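Local coordinates for putative glycyl-glycine endopeptidase lytM (Ruminococcus gnavus, PDB 3NYY), which probably acts as a metalloendopeptidase of the M23 family, the family of peptidoglycan-cutting enzymes that includes the lysostaphin-type glycyl-glycine endopeptidases, at residues 16-19 with 20-23; 237-240 with 241-244. All coordinates share one frame; numbering follows the deposited sequence. Where two conformers were deposited one is given.

Interaction 1: 16-19 with 20-23. With SO4 (sulfate ion), chain E.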
ATOM      1  N   PRO A  16     -21.525   5.946  -1.452  1.00 12.62           N
ATOM      2  CA  PRO A  16     -20.061   6.015  -1.355  1.00 14.44           C
ATOM      3  C   PRO A  16     -19.492   5.793   0.055  1.00 15.83           C
ATOM      4  O   PRO A  16     -18.448   5.123   0.192  1.00 14.41           O
ATOM      5  CB  PRO A  16     -19.764   7.429  -1.808  1.00 17.64           C
ATOM      6  CG  PRO A  16     -20.836   7.703  -2.819  1.00 19.98           C
ATOM      7  CD  PRO A  16     -22.056   7.072  -2.229  1.00 16.08           C
ATOM      8  N   ASP A  17     -20.130   6.322   1.108  1.00 13.69           N
ATOM      9  CA  ASP A  17     -19.586   6.135   2.443  1.00 12.47           C
ATOM     10  C   ASP A  17     -19.695   4.664   2.912  1.00 13.11           C
ATOM     11  O   ASP A  17     -18.819   4.193   3.612  1.00 15.02           O
ATOM     12  CB  ASP A  17     -20.271   7.042   3.478  1.00 13.30           C
ATOM     13  CG  ASP A  17     -19.929   8.503   3.322  1.00 21.59           C
ATOM     14  OD1 ASP A  17     -18.890   8.849   2.730  1.00 20.13           O
ATOM     15  OD2 ASP A  17     -20.717   9.332   3.808  1.00 22.33           O
ATOM     16  N   PHE A  18     -20.742   3.943   2.509  1.00 12.13           N
ATOM     17  CA  PHE A  18     -20.795   2.529   2.785  1.00 11.11           C
ATOM     18  C   PHE A  18     -19.674   1.789   2.045  1.00 10.64           C
ATOM     19  O   PHE A  18     -18.970   0.945   2.620  1.00 11.58           O
ATOM     20  CB  PHE A  18     -22.159   1.952   2.429  1.00 12.75           C
ATOM     21  CG  PHE A  18     -22.250   0.480   2.658  1.00 11.00           C
ATOM     22  CD1 PHE A  18     -22.541  -0.017   3.935  1.00 14.12           C
ATOM     23  CD2 PHE A  18     -21.977  -0.422   1.639  1.00 11.56           C
ATOM     24  CE1 PHE A  18     -22.622  -1.395   4.157  1.00 15.46           C
ATOM     25  CE2 PHE A  18     -22.029  -1.799   1.867  1.00 14.62           C
ATOM     26  CZ  PHE A  18     -22.351  -2.289   3.135  1.00 13.18           C
ATOM     27  N   ARG A  19     -19.505   2.098   0.778  1.00 10.70           N
ATOM     28  CA  ARG A  19     -18.482   1.398  -0.003  1.00 11.17           C
ATOM     29  C   ARG A  19     -17.093   1.578   0.566  1.00 11.54           C
ATOM     30  O   ARG A  19     -16.260   0.664   0.505  1.00 11.79           O
ATOM     31  CB  ARG A  19     -18.527   1.791  -1.464  1.00 11.07           C
ATOM     32  CG  ARG A  19     -19.807   1.438  -2.137  1.00 10.17           C
ATOM     33  CD  ARG A  19     -19.834   1.935  -3.572  1.00 11.40           C
ATOM     34  NE  ARG A  19     -18.878   1.206  -4.409  1.00 11.98           N
ATOM     35  CZ  ARG A  19     -18.588   1.477  -5.672  1.00 12.64           C
ATOM     36  NH1 ARG A  19     -19.161   2.504  -6.319  1.00 15.39           N
ATOM     37  NH2 ARG A  19     -17.713   0.723  -6.343  1.00 13.73           N
ATOM     38  N   ARG A  20     -16.852   2.774   1.119  1.00 11.57           N
ATOM     39  CA  ARG A  20     -15.542   3.077   1.710  1.00 11.98           C
ATOM     40  C   ARG A  20     -15.233   2.324   3.013  1.00 13.02           C
ATOM     41  O   ARG A  20     -14.072   2.107   3.336  1.00 13.31           O
ATOM     42  CB  ARG A  20     -15.425   4.595   1.889  1.00 14.88           C
ATOM     43  CG  ARG A  20     -14.076   5.071   2.496  1.00 18.77           C
ATOM     44  CD  ARG A  20     -13.878   6.577   2.383  1.00 24.20           C
ATOM     45  NE  ARG A  20     -15.041   7.315   2.882  1.00 23.93           N
ATOM     46  CZ  ARG A  20     -15.207   7.753   4.119  1.00 22.51           C
ATOM     47  NH1 ARG A  20     -14.278   7.564   5.053  1.00 27.10           N
ATOM     48  NH2 ARG A  20     -16.344   8.361   4.448  1.00 27.47           N
ATOM     49  N   GLN A  21     -16.273   1.924   3.755  1.00 10.22           N
ATOM     50  CA  GLN A  21     -16.161   1.138   4.994  1.00 10.19           C
ATOM     51  C   GLN A  21     -15.339   1.849   6.053  1.00 13.63           C
ATOM     52  O   GLN A  21     -14.315   1.352   6.471  1.00 14.94           O
ATOM     53  CB  GLN A  21     -15.588  -0.247   4.701  1.00 11.75           C
ATOM     54  CG  GLN A  21     -16.408  -1.084   3.774  1.00 10.85           C
ATOM     55  CD  GLN A  21     -17.513  -1.881   4.423  1.00 12.55           C
ATOM     56  OE1 GLN A  21     -17.258  -2.794   5.222  1.00 12.44           O
ATOM     57  NE2 GLN A  21     -18.791  -1.532   4.071  1.00 11.08           N
ATOM     58  N   PRO A  22     -15.767   3.053   6.470  1.00 13.16           N
ATOM     59  CA  PRO A  22     -14.909   3.848   7.385  1.00 13.93           C
ATOM     60  C   PRO A  22     -14.927   3.240   8.794  1.00 13.91           C
ATOM     61  O   PRO A  22     -15.944   3.298   9.460  1.00 14.93           O
ATOM     62  CB  PRO A  22     -15.563   5.215   7.353  1.00 17.34           C
ATOM     63  CG  PRO A  22     -16.964   4.998   6.969  1.00 15.95           C
ATOM     64  CD  PRO A  22     -16.999   3.767   6.117  1.00 15.16           C
ATOM     65  N   VAL A  23     -13.789   2.736   9.255  1.00 14.77           N
ATOM     66  CA  VAL A  23     -13.708   2.082  10.578  1.00 14.42           C
ATOM     67  C   VAL A  23     -12.496   2.635  11.310  1.00 17.73           C
ATOM     68  O   VAL A  23     -11.355   2.381  10.902  1.00 18.87           O
ATOM     69  CB  VAL A  23     -13.618   0.567  10.424  1.00 16.83           C
ATOM     70  CG1 VAL A  23     -13.573  -0.106  11.800  1.00 18.27           C
ATOM     71  CG2 VAL A  23     -14.820   0.032   9.597  1.00 13.89           C
TER
HETATM   72  S   SO4 E 283     -19.133   3.330 -10.252  1.00 80.22           S
HETATM   73  O1  SO4 E 283     -18.992   2.479  -9.083  1.00 78.73           O
HETATM   74  O2  SO4 E 283     -19.115   2.476 -11.440  1.00 81.42           O
HETATM   75  O3  SO4 E 283     -20.385   4.081 -10.149  1.00 82.00           O
HETATM   76  O4  SO4 E 283     -18.022   4.282 -10.328  1.00 84.02           O
HETATM   77  O   HOH W   1     -16.959   8.204   0.999  1.00 34.66           O
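R20 reaches back one helical turn to D17, and NH2 of R20 gives D17 OD1 a nearly straight salt-bridge hydrogen bond of 3.1 Å. The guanidinium offers its edge in plane, whereas the carboxylate is met from above its own plane; the two planes stand 88° apart. A water donates to D17 OD1 and accepts from R20 NE, a second, indirect link to D17, whose other oxygen, OD2, pairs with R7.

One residue on, the Q21 side chain folds back at chi2 (-86°), bringing NE2 into a nearly straight hydrogen bond to F18 O (2.9 Å). That amide nitrogen also sits over the centre of the F18 ring, 3.7 Å above its plane, and OE1 of Q21 is bonded to W88. R19 NH1 holds a sulfate, probably from the crystallisation liquor, through O1 at 2.8 Å, and R117 shares the ion.

In the backbone, R20 N bonds to P16 O at 3.0 Å, but Q21 N makes weak bonds to D17 O and F18 O. CD of P22 packs on D17 O, and the F18 ring lies against helix 77-88. Q21 turns to positive phi as the first residue past the short helix, its side chain binding a carbonyl of the last turn.

Interaction 2: 237-240 with 241-244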
ATOM      1  N   VAL A 237     -12.115  -5.136   6.692  1.00 11.97           N
ATOM      2  CA  VAL A 237     -12.325  -6.567   7.024  1.00 12.29           C
ATOM      3  C   VAL A 237     -11.014  -7.359   6.959  1.00 10.63           C
ATOM      4  O   VAL A 237     -10.765  -8.228   7.773  1.00 12.27           O
ATOM      5  CB  VAL A 237     -13.479  -7.177   6.256  1.00 11.16           C
ATOM      6  CG1 VAL A 237     -13.146  -7.464   4.783  1.00 11.96           C
ATOM      7  CG2 VAL A 237     -14.010  -8.504   6.944  1.00 10.85           C
ATOM      8  N   LEU A 238     -10.097  -6.955   6.068  1.00 11.91           N
ATOM      9  CA  LEU A 238      -8.783  -7.588   6.031  1.00 12.37           C
ATOM     10  C   LEU A 238      -8.028  -7.288   7.304  1.00 11.42           C
ATOM     11  O   LEU A 238      -7.400  -8.190   7.853  1.00 13.26           O
ATOM     12  CB  LEU A 238      -7.957  -7.146   4.825  1.00 10.67           C
ATOM     13  CG  LEU A 238      -8.342  -7.780   3.503  1.00 11.31           C
ATOM     14  CD1 LEU A 238      -7.763  -7.034   2.303  1.00 12.87           C
ATOM     15  CD2 LEU A 238      -7.916  -9.318   3.442  1.00 12.42           C
ATOM     16  N   ARG A 239      -8.073  -6.023   7.771  1.00 11.29           N
ATOM     17  CA  ARG A 239      -7.415  -5.652   9.031  1.00 13.16           C
ATOM     18  C   ARG A 239      -7.980  -6.424  10.189  1.00 14.01           C
ATOM     19  O   ARG A 239      -7.246  -6.869  11.072  1.00 13.06           O
ATOM     20  CB  ARG A 239      -7.547  -4.158   9.310  1.00 14.29           C
ATOM     21  CG  ARG A 239      -6.757  -3.296   8.366  1.00 17.85           C
ATOM     22  CD  ARG A 239      -5.277  -3.508   8.466  1.00 23.16           C
ATOM     23  NE  ARG A 239      -4.743  -3.500   9.825  1.00 24.64           N
ATOM     24  CZ  ARG A 239      -4.289  -2.435  10.470  1.00 31.93           C
ATOM     25  NH1 ARG A 239      -4.318  -1.216   9.915  1.00 31.32           N
ATOM     26  NH2 ARG A 239      -3.771  -2.595  11.689  1.00 34.08           N
ATOM     27  N   TYR A 240      -9.299  -6.629  10.169  1.00 13.23           N
ATOM     28  CA  TYR A 240      -9.991  -7.416  11.198  1.00 16.10           C
ATOM     29  C   TYR A 240      -9.539  -8.875  11.216  1.00 14.12           C
ATOM     30  O   TYR A 240      -9.395  -9.465  12.299  1.00 16.58           O
ATOM     31  CB  TYR A 240     -11.508  -7.285  10.990  1.00 16.65           C
ATOM     32  CG  TYR A 240     -12.397  -8.388  11.492  1.00 14.81           C
ATOM     33  CD1 TYR A 240     -12.909  -8.353  12.781  1.00 16.96           C
ATOM     34  CD2 TYR A 240     -12.769  -9.422  10.660  1.00 12.06           C
ATOM     35  CE1 TYR A 240     -13.759  -9.352  13.224  1.00 16.21           C
ATOM     36  CE2 TYR A 240     -13.589 -10.441  11.082  1.00 15.98           C
ATOM     37  CZ  TYR A 240     -14.089 -10.388  12.378  1.00 14.79           C
ATOM     38  OH  TYR A 240     -14.919 -11.397  12.801  1.00 15.72           O
ATOM     39  N   ALA A 241      -9.251  -9.421  10.043  1.00 12.98           N
ATOM     40  CA  ALA A 241      -8.783 -10.786   9.904  1.00 14.06           C
ATOM     41  C   ALA A 241      -7.259 -10.951   9.937  1.00 13.91           C
ATOM     42  O   ALA A 241      -6.785 -12.068   9.812  1.00 13.65           O
ATOM     43  CB  ALA A 241      -9.299 -11.342   8.574  1.00 14.73           C
ATOM     44  N   GLU A 242      -6.529  -9.851  10.161  0.50 15.45           N
ATOM     45  CA  GLU A 242      -5.059  -9.824  10.065  0.50 15.31           C
ATOM     46  C   GLU A 242      -4.375 -10.886  10.915  0.50 15.78           C
ATOM     47  O   GLU A 242      -3.434 -11.530  10.463  0.50 19.33           O
ATOM     48  CB  GLU A 242      -4.525  -8.422  10.462  0.50 15.62           C
ATOM     49  CG  GLU A 242      -4.663  -8.038  11.936  0.50 16.88           C
ATOM     50  CD  GLU A 242      -4.616  -6.526  12.177  0.50 23.32           C
ATOM     51  OE1 GLU A 242      -4.141  -5.784  11.276  0.50 18.76           O
ATOM     52  OE2 GLU A 242      -5.076  -6.100  13.272  0.50 20.10           O
ATOM     53  N   ASN A 243      -4.865 -11.051  12.138  1.00 16.18           N
ATOM     54  CA  ASN A 243      -4.307 -11.996  13.116  1.00 21.11           C
ATOM     55  C   ASN A 243      -4.943 -13.376  13.035  1.00 21.54           C
ATOM     56  O   ASN A 243      -4.679 -14.213  13.886  1.00 24.37           O
ATOM     57  CB  ASN A 243      -4.414 -11.452  14.539  1.00 25.87           C
ATOM     58  CG  ASN A 243      -3.576 -10.213  14.733  1.00 29.70           C
ATOM     59  OD1 ASN A 243      -2.509 -10.075  14.117  1.00 36.17           O
ATOM     60  ND2 ASN A 243      -4.062  -9.291  15.560  1.00 38.28           N
ATOM     61  N   ALA A 244      -5.750 -13.612  12.001  1.00 14.78           N
ATOM     62  CA  ALA A 244      -6.368 -14.908  11.737  1.00 14.39           C
ATOM     63  C   ALA A 244      -5.754 -15.500  10.472  1.00 15.29           C
ATOM     64  O   ALA A 244      -6.404 -15.677   9.436  1.00 15.77           O
ATOM     65  CB  ALA A 244      -7.889 -14.773  11.612  1.00 14.69           C
TER
HETATM   66  O   HOH W   2      -3.627  -4.075  14.390  1.00 38.33           O
HETATM   67  O   HOH W   3      -7.157 -10.372  13.545  1.00 30.84           O
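R239 bends back to meet E242, whose chi1 sends its chain over R239 O. The arginine turns at chi2 (-64°) and again at chi3, bringing NE round toward the residue one turn ahead; in E242, CG sits between the backbone N and the carbonyl carbon (chi1 69°), and the chain then runs out extended. In the E242 conformer modelled here, NE of R239 donates to E242 OE1 at 2.8 Å in a nearly straight salt-bridge bond, from the syn side but tilted out of the carboxylate plane, while OE1 lies in the plane of the guanidinium. R239 NH2 adds a weak bond to E242 OE1 at 3.2 Å, and the two flat groups are turned 48° apart.

A water accepts weakly from R239 NH2 and donates to E242 OE2, an oxygen that also pairs with K32. NH1 of the arginine bonds to Y235, and NH2 forms a salt bridge with E133 of the second subunit, so R239 also takes part in the contact between subunits.

Along the backbone, A241 N keeps its helical bond to V237 O at 3.0 Å. E242 N instead bonds to R239 O at 3.2 Å, from above the carbonyl plane. A second water accepts from N243 N and donates to Y240 O. The L238 side chain packs against strands 128-132 and 216-225. Bonding goes over from i+4 to i+3 at A241 and E242, and a type I beta turn spans A241 to A244.

Overall arrangement
Both contacts are local, each lying where a short helix gives way to loop, and they follow in series without nesting or crossing. From the N terminus, interaction 1 comes at the end of helix 16-20, in the LytM N-terminal region, and leads toward helix 25-31. The chain then runs through the helices up to 77-88 and the strands of the M23 region before helix 235-240 ends in interaction 2, on the way to strand 247-248. The centres of interactions 1 and 2 are about 17 Å apart, their nearest atoms about 6 Å. Residues 16-23 reach S231 and N233, just ahead of helix 235-240, while 237-244 reach Q28 and K32; both join N-terminal helices to the C-terminal part.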